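Local coordinates for salicylaldehyde dehydrogenase NahF (Pseudomonas putida, PDB 4JZ6), which probably catalyses the NAD+-dependent oxidation of salicylaldehyde to salicylate, a step in the bacterial degradation of naphthalene, at residues A[20-25]-A[216-221]; A[35-40]-A[51-56]; A[284-289]-A[315-320]; A[307-312]-A[402-407]. One frame throughout, in Å; residues are numbered along the deposited sequence.

Interaction 1. Residues A[20-25]-A[216-221]; sequences TKLFIN and NYLNSS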
loop_
_atom_site.group_PDB
_atom_site.type_symbol
_atom_site.label_atom_id
_atom_site.label_comp_id
_atom_site.label_asym_id
_atom_site.label_seq_id
_atom_site.Cartn_x
_atom_site.Cartn_y
_atom_site.Cartn_z
ATOM N N THR A 20 -28.092 -7.097 21.088
ATOM C CA THR A 20 -26.795 -6.459 20.859
ATOM C C THR A 20 -26.920 -4.989 20.433
ATOM O O THR A 20 -27.759 -4.647 19.597
ATOM C CB THR A 20 -26.012 -7.257 19.797
ATOM O OG1 THR A 20 -25.219 -8.249 20.452
ATOM C CG2 THR A 20 -25.098 -6.360 18.969
ATOM N N LYS A 21 -26.088 -4.120 21.007
ATOM C CA LYS A 21 -26.139 -2.691 20.693
ATOM C C LYS A 21 -24.911 -2.204 19.921
ATOM O O LYS A 21 -24.023 -2.989 19.577
ATOM C CB LYS A 21 -26.296 -1.872 21.976
ATOM C CG LYS A 21 -27.648 -2.030 22.668
ATOM C CD LYS A 21 -27.852 -0.976 23.747
ATOM C CE LYS A 21 -29.256 -1.038 24.333
ATOM N NZ LYS A 21 -29.544 0.133 25.214
ATOM N N LEU A 22 -24.879 -0.904 19.637
ATOM C CA LEU A 22 -23.691 -0.247 19.086
ATOM C C LEU A 22 -22.767 0.157 20.233
ATOM O O LEU A 22 -23.199 0.226 21.387
ATOM C CB LEU A 22 -24.097 1.001 18.299
ATOM C CG LEU A 22 -24.308 0.911 16.784
ATOM C CD1 LEU A 22 -24.752 -0.480 16.337
ATOM C CD2 LEU A 22 -25.300 1.985 16.327
ATOM N N PHE A 23 -21.503 0.434 19.928
ATOM C CA PHE A 23 -20.562 0.860 20.961
ATOM C C PHE A 23 -19.750 2.090 20.555
ATOM O O PHE A 23 -18.909 2.021 19.657
ATOM C CB PHE A 23 -19.631 -0.290 21.328
ATOM C CG PHE A 23 -18.736 0.000 22.492
ATOM C CD1 PHE A 23 -19.228 -0.042 23.789
ATOM C CD2 PHE A 23 -17.396 0.302 22.294
ATOM C CE1 PHE A 23 -18.401 0.215 24.875
ATOM C CE2 PHE A 23 -16.566 0.561 23.368
ATOM C CZ PHE A 23 -17.067 0.514 24.662
ATOM N N ILE A 24 -20.014 3.215 21.217
ATOM C CA ILE A 24 -19.288 4.459 20.973
ATOM C C ILE A 24 -18.954 5.165 22.289
ATOM O O ILE A 24 -19.831 5.356 23.131
ATOM C CB ILE A 24 -20.098 5.426 20.089
ATOM C CG1 ILE A 24 -20.435 4.774 18.746
ATOM C CG2 ILE A 24 -19.330 6.714 19.878
ATOM C CD1 ILE A 24 -21.172 5.684 17.796
ATOM N N ASN A 25 -17.687 5.543 22.458
ATOM C CA ASN A 25 -17.226 6.252 23.656
ATOM C C ASN A 25 -17.511 5.540 24.978
ATOM O O ASN A 25 -18.065 6.139 25.900
ATOM C CB ASN A 25 -17.809 7.667 23.706
ATOM C CG ASN A 25 -16.836 8.717 23.218
ATOM O OD1 ASN A 25 -15.622 8.594 23.407
ATOM N ND2 ASN A 25 -17.361 9.764 22.589
ATOM N N ASN A 216 -14.423 1.773 18.685
ATOM C CA ASN A 216 -15.832 2.063 18.467
ATOM C C ASN A 216 -16.432 1.042 17.502
ATOM O O ASN A 216 -15.851 0.752 16.457
ATOM C CB ASN A 216 -16.001 3.489 17.942
ATOM C CG ASN A 216 -15.393 4.529 18.877
ATOM O OD1 ASN A 216 -16.078 5.080 19.739
ATOM N ND2 ASN A 216 -14.101 4.794 18.715
ATOM N N TYR A 217 -17.592 0.498 17.858
ATOM C CA TYR A 217 -18.141 -0.662 17.163
ATOM C C TYR A 217 -19.441 -0.358 16.432
ATOM O O TYR A 217 -20.372 0.213 16.998
ATOM C CB TYR A 217 -18.341 -1.809 18.162
ATOM C CG TYR A 217 -19.152 -2.984 17.654
ATOM C CD1 TYR A 217 -20.268 -3.433 18.354
ATOM C CD2 TYR A 217 -18.797 -3.653 16.487
ATOM C CE1 TYR A 217 -21.013 -4.515 17.905
ATOM C CE2 TYR A 217 -19.543 -4.739 16.027
ATOM C CZ TYR A 217 -20.647 -5.164 16.743
ATOM O OH TYR A 217 -21.388 -6.236 16.295
ATOM N N LEU A 218 -19.494 -0.753 15.166
ATOM C CA LEU A 218 -20.676 -0.544 14.346
ATOM C C LEU A 218 -21.073 -1.834 13.647
ATOM O O LEU A 218 -20.217 -2.601 13.195
ATOM C CB LEU A 218 -20.413 0.521 13.287
ATOM C CG LEU A 218 -20.104 1.942 13.740
ATOM C CD1 LEU A 218 -19.552 2.710 12.562
ATOM C CD2 LEU A 218 -21.349 2.608 14.277
ATOM N N ASN A 219 -22.377 -2.071 13.568
ATOM C CA ASN A 219 -22.904 -3.165 12.773
ATOM C C ASN A 219 -24.205 -2.723 12.125
ATOM O O ASN A 219 -24.852 -1.785 12.597
ATOM C CB ASN A 219 -23.120 -4.409 13.632
ATOM C CG ASN A 219 -22.828 -5.686 12.877
ATOM O OD1 ASN A 219 -22.984 -5.744 11.657
ATOM N ND2 ASN A 219 -22.388 -6.718 13.596
ATOM N N SER A 220 -24.583 -3.381 11.035
ATOM C CA SER A 220 -25.792 -2.999 10.320
ATOM C C SER A 220 -26.327 -4.126 9.450
ATOM O O SER A 220 -25.642 -5.115 9.194
ATOM C CB SER A 220 -25.527 -1.775 9.444
ATOM O OG SER A 220 -24.560 -2.069 8.446
ATOM N N SER A 221 -27.562 -3.968 8.997
ATOM C CA SER A 221 -28.105 -4.848 7.979
ATOM C C SER A 221 -27.294 -4.629 6.709
ATOM O O SER A 221 -26.792 -3.525 6.473
ATOM C CB SER A 221 -29.583 -4.537 7.744
ATOM O OG SER A 221 -29.795 -3.140 7.621
#

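Interaction 2. Residues A[35-40]-A[51-56]; sequences QTFERK and SANATV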
loop_
_atom_site.group_PDB
_atom_site.type_symbol
_atom_site.label_atom_id
_atom_site.label_comp_id
_atom_site.label_asym_id
_atom_site.label_seq_id
_atom_site.Cartn_x
_atom_site.Cartn_y
_atom_site.Cartn_z
ATOM N N GLN A 35 -33.568 1.557 15.257
ATOM C CA GLN A 35 -33.912 0.437 14.392
ATOM C C GLN A 35 -32.980 -0.744 14.645
ATOM O O GLN A 35 -31.816 -0.563 15.017
ATOM C CB GLN A 35 -33.842 0.858 12.925
ATOM C CG GLN A 35 -34.886 1.874 12.520
ATOM C CD GLN A 35 -35.993 1.259 11.697
ATOM O OE1 GLN A 35 -37.087 0.986 12.206
ATOM N NE2 GLN A 35 -35.720 1.034 10.410
ATOM N N THR A 36 -33.495 -1.951 14.442
ATOM C CA THR A 36 -32.690 -3.150 14.621
ATOM C C THR A 36 -32.640 -3.999 13.358
ATOM O O THR A 36 -33.316 -3.707 12.367
ATOM C CB THR A 36 -33.217 -4.012 15.781
ATOM O OG1 THR A 36 -34.609 -4.277 15.583
ATOM C CG2 THR A 36 -33.032 -3.291 17.100
ATOM N N PHE A 37 -31.814 -5.039 13.401
ATOM C CA PHE A 37 -31.772 -6.054 12.358
ATOM C C PHE A 37 -31.445 -7.379 13.025
ATOM O O PHE A 37 -30.860 -7.400 14.110
ATOM C CB PHE A 37 -30.731 -5.716 11.287
ATOM C CG PHE A 37 -29.304 -5.876 11.742
ATOM C CD1 PHE A 37 -28.615 -7.059 11.522
ATOM C CD2 PHE A 37 -28.645 -4.832 12.370
ATOM C CE1 PHE A 37 -27.296 -7.201 11.931
ATOM C CE2 PHE A 37 -27.328 -4.965 12.779
ATOM C CZ PHE A 37 -26.651 -6.151 12.557
ATOM N N GLU A 38 -31.811 -8.482 12.383
ATOM C CA GLU A 38 -31.645 -9.790 13.006
ATOM C C GLU A 38 -30.667 -10.696 12.272
ATOM O O GLU A 38 -30.449 -10.560 11.070
ATOM C CB GLU A 38 -32.996 -10.492 13.140
ATOM C CG GLU A 38 -33.950 -9.818 14.112
ATOM C CD GLU A 38 -35.335 -10.417 14.068
ATOM O OE1 GLU A 38 -35.698 -10.984 13.012
ATOM O OE2 GLU A 38 -36.058 -10.325 15.087
ATOM N N ARG A 39 -30.065 -11.608 13.027
ATOM C CA ARG A 39 -29.298 -12.703 12.462
ATOM C C ARG A 39 -30.099 -13.967 12.731
ATOM O O ARG A 39 -30.083 -14.497 13.845
ATOM C CB ARG A 39 -27.913 -12.785 13.110
ATOM C CG ARG A 39 -27.134 -14.061 12.813
ATOM C CD ARG A 39 -27.062 -14.360 11.324
ATOM N NE ARG A 39 -26.199 -15.503 11.025
ATOM C CZ ARG A 39 -26.294 -16.235 9.915
ATOM N NH1 ARG A 39 -27.216 -15.948 9.006
ATOM N NH2 ARG A 39 -25.473 -17.257 9.713
ATOM N N LYS A 40 -30.838 -14.428 11.726
ATOM C CA LYS A 40 -31.593 -15.664 11.862
ATOM C C LYS A 40 -30.693 -16.834 11.485
ATOM O O LYS A 40 -29.791 -16.690 10.659
ATOM C CB LYS A 40 -32.833 -15.658 10.966
ATOM C CG LYS A 40 -33.818 -14.522 11.214
ATOM C CD LYS A 40 -34.881 -14.511 10.123
ATOM C CE LYS A 40 -35.770 -13.279 10.193
ATOM N NZ LYS A 40 -36.615 -13.143 8.964
ATOM N N SER A 51 -29.663 -7.046 16.660
ATOM C CA SER A 51 -28.638 -6.019 16.830
ATOM C C SER A 51 -29.146 -4.625 16.463
ATOM O O SER A 51 -30.035 -4.479 15.625
ATOM C CB SER A 51 -27.393 -6.367 16.007
ATOM O OG SER A 51 -26.386 -5.368 16.120
ATOM N N ALA A 52 -28.587 -3.606 17.111
ATOM C CA ALA A 52 -28.852 -2.224 16.731
ATOM C C ALA A 52 -28.397 -2.023 15.290
ATOM O O ALA A 52 -27.333 -2.498 14.897
ATOM C CB ALA A 52 -28.123 -1.270 17.659
ATOM N N ASN A 53 -29.216 -1.340 14.497
ATOM C CA ASN A 53 -28.918 -1.147 13.083
ATOM C C ASN A 53 -28.376 0.247 12.827
ATOM O O ASN A 53 -29.142 1.180 12.617
ATOM C CB ASN A 53 -30.173 -1.387 12.243
ATOM C CG ASN A 53 -29.857 -1.675 10.787
ATOM O OD1 ASN A 53 -28.694 -1.834 10.405
ATOM N ND2 ASN A 53 -30.899 -1.760 9.968
ATOM N N ALA A 54 -27.053 0.377 12.845
ATOM C CA ALA A 54 -26.390 1.673 12.731
ATOM C C ALA A 54 -26.818 2.455 11.500
ATOM O O ALA A 54 -27.131 1.879 10.462
ATOM C CB ALA A 54 -24.882 1.492 12.733
ATOM N N THR A 55 -26.844 3.772 11.635
ATOM C CA THR A 55 -27.083 4.648 10.500
ATOM C C THR A 55 -25.774 5.317 10.123
ATOM O O THR A 55 -24.769 5.166 10.821
ATOM C CB THR A 55 -28.095 5.749 10.828
ATOM O OG1 THR A 55 -27.576 6.578 11.876
ATOM C CG2 THR A 55 -29.420 5.144 11.254
ATOM N N VAL A 56 -25.795 6.055 9.017
ATOM C CA VAL A 56 -24.642 6.843 8.607
ATOM C C VAL A 56 -24.299 7.836 9.709
ATOM O O VAL A 56 -23.123 8.048 10.023
ATOM C CB VAL A 56 -24.922 7.589 7.295
ATOM C CG1 VAL A 56 -23.855 8.640 7.038
ATOM C CG2 VAL A 56 -24.997 6.605 6.145
#

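Interaction 3. Residues A[284-289]-A[315-320]; sequences AAVKAA and DEFVAR. With SO4 (sulfate ion), chain E.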
loop_
_atom_site.group_PDB
_atom_site.type_symbol
_atom_site.label_atom_id
_atom_site.label_comp_id
_atom_site.label_asym_id
_atom_site.label_seq_id
_atom_site.Cartn_x
_atom_site.Cartn_y
_atom_site.Cartn_z
ATOM N N ALA A 284 0.332 -38.332 4.470
ATOM C CA ALA A 284 0.475 -36.990 5.013
ATOM C C ALA A 284 -0.305 -35.950 4.211
ATOM O O ALA A 284 -0.868 -35.009 4.779
ATOM C CB ALA A 284 1.942 -36.610 5.091
ATOM N N ALA A 285 -0.333 -36.115 2.892
ATOM C CA ALA A 285 -0.998 -35.149 2.027
ATOM C C ALA A 285 -2.511 -35.242 2.166
ATOM O O ALA A 285 -3.200 -34.221 2.201
ATOM C CB ALA A 285 -0.581 -35.337 0.582
ATOM N N VAL A 286 -3.024 -36.467 2.250
ATOM C CA VAL A 286 -4.454 -36.671 2.455
ATOM C C VAL A 286 -4.908 -35.996 3.748
ATOM O O VAL A 286 -5.922 -35.296 3.765
ATOM C CB VAL A 286 -4.836 -38.168 2.455
ATOM C CG1 VAL A 286 -6.255 -38.362 2.967
ATOM C CG2 VAL A 286 -4.699 -38.745 1.054
ATOM N N LYS A 287 -4.139 -36.181 4.817
ATOM C CA LYS A 287 -4.450 -35.552 6.098
ATOM C C LYS A 287 -4.499 -34.029 5.993
ATOM O O LYS A 287 -5.417 -33.388 6.504
ATOM C CB LYS A 287 -3.460 -35.989 7.183
ATOM C CG LYS A 287 -3.512 -37.478 7.492
ATOM C CD LYS A 287 -2.929 -37.813 8.855
ATOM C CE LYS A 287 -1.412 -37.783 8.864
ATOM N NZ LYS A 287 -0.871 -38.132 10.215
ATOM N N ALA A 288 -3.517 -33.450 5.320
ATOM C CA ALA A 288 -3.506 -32.006 5.136
ATOM C C ALA A 288 -4.683 -31.590 4.270
ATOM O O ALA A 288 -5.307 -30.557 4.506
ATOM C CB ALA A 288 -2.206 -31.560 4.510
ATOM N N ALA A 289 -4.980 -32.407 3.265
ATOM C CA ALA A 289 -6.073 -32.111 2.352
ATOM C C ALA A 289 -7.411 -32.123 3.088
ATOM O O ALA A 289 -8.177 -31.162 3.007
ATOM C CB ALA A 289 -6.081 -33.096 1.190
ATOM N N ASP A 315 -5.116 -41.071 -8.935
ATOM C CA ASP A 315 -6.126 -42.088 -8.651
ATOM C C ASP A 315 -6.027 -42.627 -7.228
ATOM O O ASP A 315 -7.042 -42.795 -6.547
ATOM C CB ASP A 315 -6.036 -43.246 -9.649
ATOM C CG ASP A 315 -6.658 -42.913 -10.992
ATOM O OD1 ASP A 315 -7.569 -42.061 -11.034
ATOM O OD2 ASP A 315 -6.240 -43.514 -12.004
ATOM N N GLU A 316 -4.805 -42.894 -6.780
ATOM C CA GLU A 316 -4.594 -43.428 -5.443
ATOM C C GLU A 316 -4.917 -42.372 -4.399
ATOM O O GLU A 316 -5.622 -42.645 -3.427
ATOM C CB GLU A 316 -3.156 -43.906 -5.276
ATOM C CG GLU A 316 -2.834 -44.454 -3.900
ATOM C CD GLU A 316 -1.352 -44.754 -3.732
ATOM O OE1 GLU A 316 -0.606 -44.695 -4.739
ATOM O OE2 GLU A 316 -0.928 -45.041 -2.591
ATOM N N PHE A 317 -4.404 -41.163 -4.611
ATOM C CA PHE A 317 -4.634 -40.053 -3.689
ATOM C C PHE A 317 -6.113 -39.713 -3.564
ATOM O O PHE A 317 -6.616 -39.503 -2.457
ATOM C CB PHE A 317 -3.865 -38.808 -4.132
ATOM C CG PHE A 317 -4.238 -37.570 -3.374
ATOM C CD1 PHE A 317 -3.640 -37.283 -2.158
ATOM C CD2 PHE A 317 -5.192 -36.692 -3.873
ATOM C CE1 PHE A 317 -3.986 -36.146 -1.454
ATOM C CE2 PHE A 317 -5.544 -35.557 -3.175
ATOM C CZ PHE A 317 -4.941 -35.280 -1.965
ATOM N N VAL A 318 -6.796 -39.635 -4.701
ATOM C CA VAL A 318 -8.217 -39.310 -4.716
ATOM C C VAL A 318 -9.023 -40.364 -3.960
ATOM O O VAL A 318 -9.948 -40.035 -3.219
ATOM C CB VAL A 318 -8.757 -39.142 -6.162
ATOM C CG1 VAL A 318 -10.275 -39.045 -6.173
ATOM C CG2 VAL A 318 -8.154 -37.913 -6.814
ATOM N N ALA A 319 -8.648 -41.628 -4.123
ATOM C CA ALA A 319 -9.340 -42.713 -3.433
ATOM C C ALA A 319 -9.259 -42.570 -1.911
ATOM O O ALA A 319 -10.268 -42.689 -1.216
ATOM C CB ALA A 319 -8.800 -44.063 -3.879
ATOM N N ARG A 320 -8.060 -42.308 -1.398
ATOM C CA ARG A 320 -7.874 -42.147 0.042
ATOM C C ARG A 320 -8.608 -40.910 0.551
ATOM O O ARG A 320 -9.299 -40.962 1.570
ATOM C CB ARG A 320 -6.388 -42.061 0.401
ATOM C CG ARG A 320 -5.570 -43.261 -0.040
ATOM C CD ARG A 320 -4.286 -43.360 0.770
ATOM N NE ARG A 320 -3.267 -44.166 0.103
ATOM C CZ ARG A 320 -1.990 -44.209 0.476
ATOM N NH1 ARG A 320 -1.574 -43.492 1.514
ATOM N NH2 ARG A 320 -1.124 -44.964 -0.190
HETATM S S SO4 E . 2.591 -43.177 1.047
HETATM O O1 SO4 E . 2.246 -44.175 0.037
HETATM O O2 SO4 E . 3.857 -43.554 1.672
HETATM O O3 SO4 E . 2.737 -41.883 0.389
HETATM O O4 SO4 E . 1.548 -43.095 2.071
#

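Interaction 4. Residues A[307-312]-A[402-407]; sequences LVVDEK and TVVIRC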
loop_
_atom_site.group_PDB
_atom_site.type_symbol
_atom_site.label_atom_id
_atom_site.label_comp_id
_atom_site.label_asym_id
_atom_site.label_seq_id
_atom_site.Cartn_x
_atom_site.Cartn_y
_atom_site.Cartn_z
ATOM N N LEU A 307 -6.890 -29.188 -5.292
ATOM C CA LEU A 307 -5.901 -30.221 -5.063
ATOM C C LEU A 307 -5.228 -30.495 -6.403
ATOM O O LEU A 307 -5.758 -31.263 -7.215
ATOM C CB LEU A 307 -6.564 -31.503 -4.551
ATOM C CG LEU A 307 -7.133 -31.612 -3.127
ATOM C CD1 LEU A 307 -6.076 -31.256 -2.098
ATOM C CD2 LEU A 307 -8.382 -30.762 -2.929
ATOM N N VAL A 308 -4.085 -29.859 -6.665
ATOM C CA VAL A 308 -3.360 -30.160 -7.906
ATOM C C VAL A 308 -2.425 -31.360 -7.704
ATOM O O VAL A 308 -1.436 -31.297 -6.972
ATOM C CB VAL A 308 -2.679 -28.908 -8.577
ATOM C CG1 VAL A 308 -3.615 -27.714 -8.541
ATOM C CG2 VAL A 308 -1.386 -28.546 -7.921
ATOM N N VAL A 309 -2.789 -32.479 -8.325
ATOM C CA VAL A 309 -2.099 -33.740 -8.084
ATOM C C VAL A 309 -1.487 -34.313 -9.359
ATOM O O VAL A 309 -2.058 -34.198 -10.444
ATOM C CB VAL A 309 -3.047 -34.783 -7.454
ATOM C CG1 VAL A 309 -3.568 -34.290 -6.122
ATOM C CG2 VAL A 309 -4.205 -35.056 -8.374
ATOM N N ASP A 310 -0.317 -34.923 -9.227
ATOM C CA ASP A 310 0.329 -35.531 -10.376
ATOM C C ASP A 310 -0.461 -36.764 -10.805
ATOM O O ASP A 310 -0.899 -37.554 -9.967
ATOM C CB ASP A 310 1.774 -35.903 -10.053
ATOM C CG ASP A 310 2.613 -36.087 -11.294
ATOM O OD1 ASP A 310 2.656 -37.213 -11.826
ATOM O OD2 ASP A 310 3.229 -35.099 -11.747
ATOM N N GLU A 311 -0.650 -36.913 -12.113
ATOM C CA GLU A 311 -1.431 -38.014 -12.660
ATOM C C GLU A 311 -0.947 -39.375 -12.179
ATOM O O GLU A 311 -1.758 -40.269 -11.951
ATOM C CB GLU A 311 -1.416 -37.977 -14.191
ATOM C CG GLU A 311 -2.597 -37.256 -14.821
ATOM C CD GLU A 311 -3.901 -38.030 -14.713
ATOM O OE1 GLU A 311 -4.964 -37.425 -14.974
ATOM O OE2 GLU A 311 -3.870 -39.236 -14.381
ATOM N N LYS A 312 0.368 -39.526 -12.019
ATOM C CA LYS A 312 0.953 -40.806 -11.614
ATOM C C LYS A 312 0.408 -41.267 -10.266
ATOM O O LYS A 312 0.464 -42.445 -9.923
ATOM C CB LYS A 312 2.480 -40.711 -11.523
ATOM C CG LYS A 312 3.188 -40.322 -12.810
ATOM C CD LYS A 312 4.695 -40.479 -12.659
ATOM C CE LYS A 312 5.454 -39.559 -13.605
ATOM N NZ LYS A 312 5.175 -38.115 -13.328
ATOM N N THR A 402 -14.542 -29.024 -2.742
ATOM C CA THR A 402 -13.194 -28.766 -3.227
ATOM C C THR A 402 -12.940 -29.537 -4.530
ATOM O O THR A 402 -13.611 -30.538 -4.810
ATOM C CB THR A 402 -12.138 -29.108 -2.151
ATOM O OG1 THR A 402 -10.897 -28.469 -2.472
ATOM C CG2 THR A 402 -11.937 -30.614 -2.038
ATOM N N VAL A 403 -11.984 -29.058 -5.329
ATOM C CA VAL A 403 -11.747 -29.625 -6.657
ATOM C C VAL A 403 -10.353 -30.224 -6.854
ATOM O O VAL A 403 -9.359 -29.733 -6.308
ATOM C CB VAL A 403 -12.010 -28.594 -7.780
ATOM C CG1 VAL A 403 -13.418 -28.044 -7.674
ATOM C CG2 VAL A 403 -10.990 -27.471 -7.735
ATOM N N VAL A 404 -10.297 -31.295 -7.639
ATOM C CA VAL A 404 -9.039 -31.936 -7.988
ATOM C C VAL A 404 -8.656 -31.611 -9.427
ATOM O O VAL A 404 -9.410 -31.898 -10.360
ATOM C CB VAL A 404 -9.119 -33.467 -7.841
ATOM C CG1 VAL A 404 -7.740 -34.077 -7.934
ATOM C CG2 VAL A 404 -9.768 -33.839 -6.525
ATOM N N ILE A 405 -7.489 -30.996 -9.604
ATOM C CA ILE A 405 -6.941 -30.794 -10.937
ATOM C C ILE A 405 -5.714 -31.675 -11.102
ATOM O O ILE A 405 -4.754 -31.569 -10.340
ATOM C CB ILE A 405 -6.543 -29.335 -11.181
ATOM C CG1 ILE A 405 -7.698 -28.402 -10.810
ATOM C CG2 ILE A 405 -6.142 -29.149 -12.630
ATOM C CD1 ILE A 405 -7.289 -26.954 -10.669
ATOM N N ARG A 406 -5.760 -32.564 -12.085
ATOM C CA ARG A 406 -4.650 -33.467 -12.331
ATOM C C ARG A 406 -3.646 -32.802 -13.259
ATOM O O ARG A 406 -4.016 -31.994 -14.113
ATOM C CB ARG A 406 -5.156 -34.776 -12.932
ATOM C CG ARG A 406 -5.968 -35.613 -11.962
ATOM C CD ARG A 406 -6.887 -36.577 -12.679
ATOM N NE ARG A 406 -7.661 -37.378 -11.737
ATOM C CZ ARG A 406 -7.474 -38.676 -11.521
ATOM N NH1 ARG A 406 -8.231 -39.313 -10.638
ATOM N NH2 ARG A 406 -6.542 -39.342 -12.194
ATOM N N CYS A 407 -2.371 -33.136 -13.081
ATOM C CA CYS A 407 -1.313 -32.545 -13.890
ATOM C C CYS A 407 -0.184 -33.530 -14.116
ATOM O O CYS A 407 -0.086 -34.547 -13.429
ATOM C CB CYS A 407 -0.760 -31.287 -13.222
ATOM S SG CYS A 407 0.193 -31.588 -11.706
#

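Interaction 1. Residues A[20-25]-A[216-221]
Phe23 and Tyr217 hold each other through two reciprocal backbone hydrogen bonds. Tyr217 N donates to Phe23 O over 2.7 Å, and Phe23 N returns an almost straight bond to Tyr217 O, with 175° at the hydrogen. Next to this pair a side chain takes over as acceptor: Asn25 N reaches Asn216 OD1 at 3.2 Å, arriving nearly along the C=O axis of the amide. Asn216 CG lies anti to its own carbonyl carbon (chi1 -57°), and the side chain crosses that of Ile24 at about a right angle, with Asn216 OD1 3.5 Å from Ile24 CA.

The geometry is that of a single antiparallel bridge, a hydrogen-bonded pair, between strand segments whose axes approach to 4.7 Å at 154°. Strand 215-218 is the outermost parallel strand of the Rossmann-like sheet that binds NAD in aldehyde dehydrogenases, and strand 18-24 belongs to the small N-terminal sheet, so the bridge joins two separate sheets.

Outside the bonds the two residues meet at their first side-chain carbons, Phe23 CB and Tyr217 CB being 3.7 Å apart. The tyrosine ring extends past Lys21, whose O lies obliquely 3.8 Å from Tyr217 CE1. Its hydroxyl accepts a bond of 2.9 Å from Asn219 ND2 to Tyr217 OH, and that same ND2 also donates to Ser191 O. Leu22 CG touches Leu218 CD2 at 4.2 Å. Thr202 of helix 195-208 packs against both aromatic residues, while Trp28 meets the Phe23 ring and Phe188 the Tyr217 ring.

Interaction 2. Residues A[35-40]-A[51-56]
Phe37 and Ser51 exchange two main-chain hydrogen bonds, Phe37 N to Ser51 O at 2.9 Å and Ser51 N to Phe37 O at 2.8 Å. A third, from Asn53 N to Gln35 O (2.8 Å), continues the ladder beyond Ala52. Between these rungs Thr36 and Ala52 form an antiparallel non-hydrogen-bonded pair with CA atoms 4.5 Å apart. This is the bonding of a beta hairpin, strands 36-40 and 47-52, at one margin of the N-terminal sheet.

Side-chain packing centres on the phenylalanine. Its CG sits between the backbone N and the carbonyl carbon (chi1 72°), and the ring lies beside residues 51-53. Phe37 CZ touches Ser51 CB at 3.5 Å. The Asn53 and Phe37 side chains cross at about a right angle, the amide and ring planes 59° apart, with Asn53 OD1 3.6 Å from Phe37 CD2.

Polar atoms also gather round this ring. Ala52 O stands at its edge, near the plane, 3.3 Å from Phe37 CE2, and the Ser51 hydroxyl, which donates to that same carbonyl, approaches CE2 obliquely. Asn53 OD1 takes its main hydrogen bond from Ser221 N.

The ring therefore meets a mixed surface, Ser51 CB together with oxygens of Ser51, Ala52 and Asn53. At CE2 the in-plane approach of Ala52 O is consistent with a weak C-H...O attraction.

Interaction 3. Residues A[284-289]-A[315-320]
Phe317 lays its ring against helix 282-294, overlapping Val286 and two alanines. Val286 CG2 comes in obliquely, 3.7 Å from Phe317 CE1, and the two side chains slide past each other in opposite directions. Ala285 CB is 4.0 Å from Phe317 CE1, and Ala289 CB, at the ring edge near its plane, is 4.0 Å from Phe317 CZ. Chi1 of 170° sets Phe317 CG anti to the backbone N; the end of the side chain comes nearer helix 282-294 than the direction of its CB suggests. One turn later Arg320 adds an aliphatic contact, its CB 3.8 Å from Val286 CG2.

The helix axes stand 9.9 Å apart and run at 48° to one another. Both helices pack on the same seven-stranded sheet, where Ala289 touches Leu307 and Phe317 touches Val309. Helix 282-294 also meets the second subunit, and Lys287 NZ forms a salt bridge with Glu495 of that subunit.

At the margin, the extended Arg320 chain carries its guanidinium to a sulfate ion, probably from the crystallisation liquor. Arg320 NH1 donates to sulfate O4 over 3.2 Å, nearly straight at 164° and in the guanidinium plane. Ile282 N and Asn283 N, at the start of the first helix, bind the same ion.

No hydrogen bond spans the two segments directly. Their cohesion is mainly apolar contact round the Phe317 ring, with charge at the margin, where the anion links the arginine to the neighbouring helix start and is probably stabilised by its positive end.

Interaction 4. Residues A[307-312]-A[402-407]
Leu307, Val309 and Glu311 alternate with Val403, Ile405 and Cys407 in an unbroken parallel ladder of five backbone hydrogen bonds. It runs from Leu307 N to Val403 O (2.7 Å) through to Glu311 N to Cys407 O (2.8 Å). CA-H...O contacts fill the intervals, the shortest from Val308 CA to Ile405 O at 3.1 Å. The segment axes lie 4.6 Å apart, inclined by 30°.

In the side-chain packing Val309 CG2 meets Val404 CG1 at 3.7 Å. Leu307 CD2 lies 3.4 Å from Thr402 OG1, a hydroxyl bonded to Thr304 O, and the two side chains cross at about a right angle.

Charged groups collect where strand 306-310 turns into its helix. Asp310 OD1 caps that helix by accepting from Lys312 N, and Lys312 NZ reaches Asp310 OD1 at 3.1 Å from the opposite face of the carboxylate plane. Asp310 OD2 accepts from Gly409 N. The Glu311 chain bends at chi2 (-72°), placing CD beside Arg406. Glu311 OE2 and Arg406 NH2 form a weak salt bridge of 3.5 Å, the carboxylate and guanidinium planes 46° apart; the stronger partner of Arg406 is Asp384.

Away from the active site, the pair lies inside a seven-stranded sheet consistent with the family's catalytic domain, between strands 273-276 and 381-384. Helix 311-327 covers the face bearing Leu307, Val309 and Arg406; helix 410-418 packs on Val308 and Cys407 on the other.

How the interactions relate
The four contacts form two clusters on opposite sides of the chain's centre, with interactions 1 and 3 about 45 Å apart between centres. Interactions 1 and 2 share the N-terminal sheet, through neighbouring strands 18-24 and 47-52, where a probable backbone hydrogen bond joins Ala52 N to Thr20 O. Interactions 3 and 4 share helix 311-327, with Asp315 OD1 in a salt bridge to Arg406 NH1. Each contact is largely buried, but interactions 1 and 2 have exposed residues at their margins, while no touching residue of 3 or 4 is exposed. Interaction 4 is a continuous parallel ladder, interaction 1 a lone bridge between sheets, interaction 2 a hairpin, and interaction 3 apolar helix packing without direct hydrogen bonds.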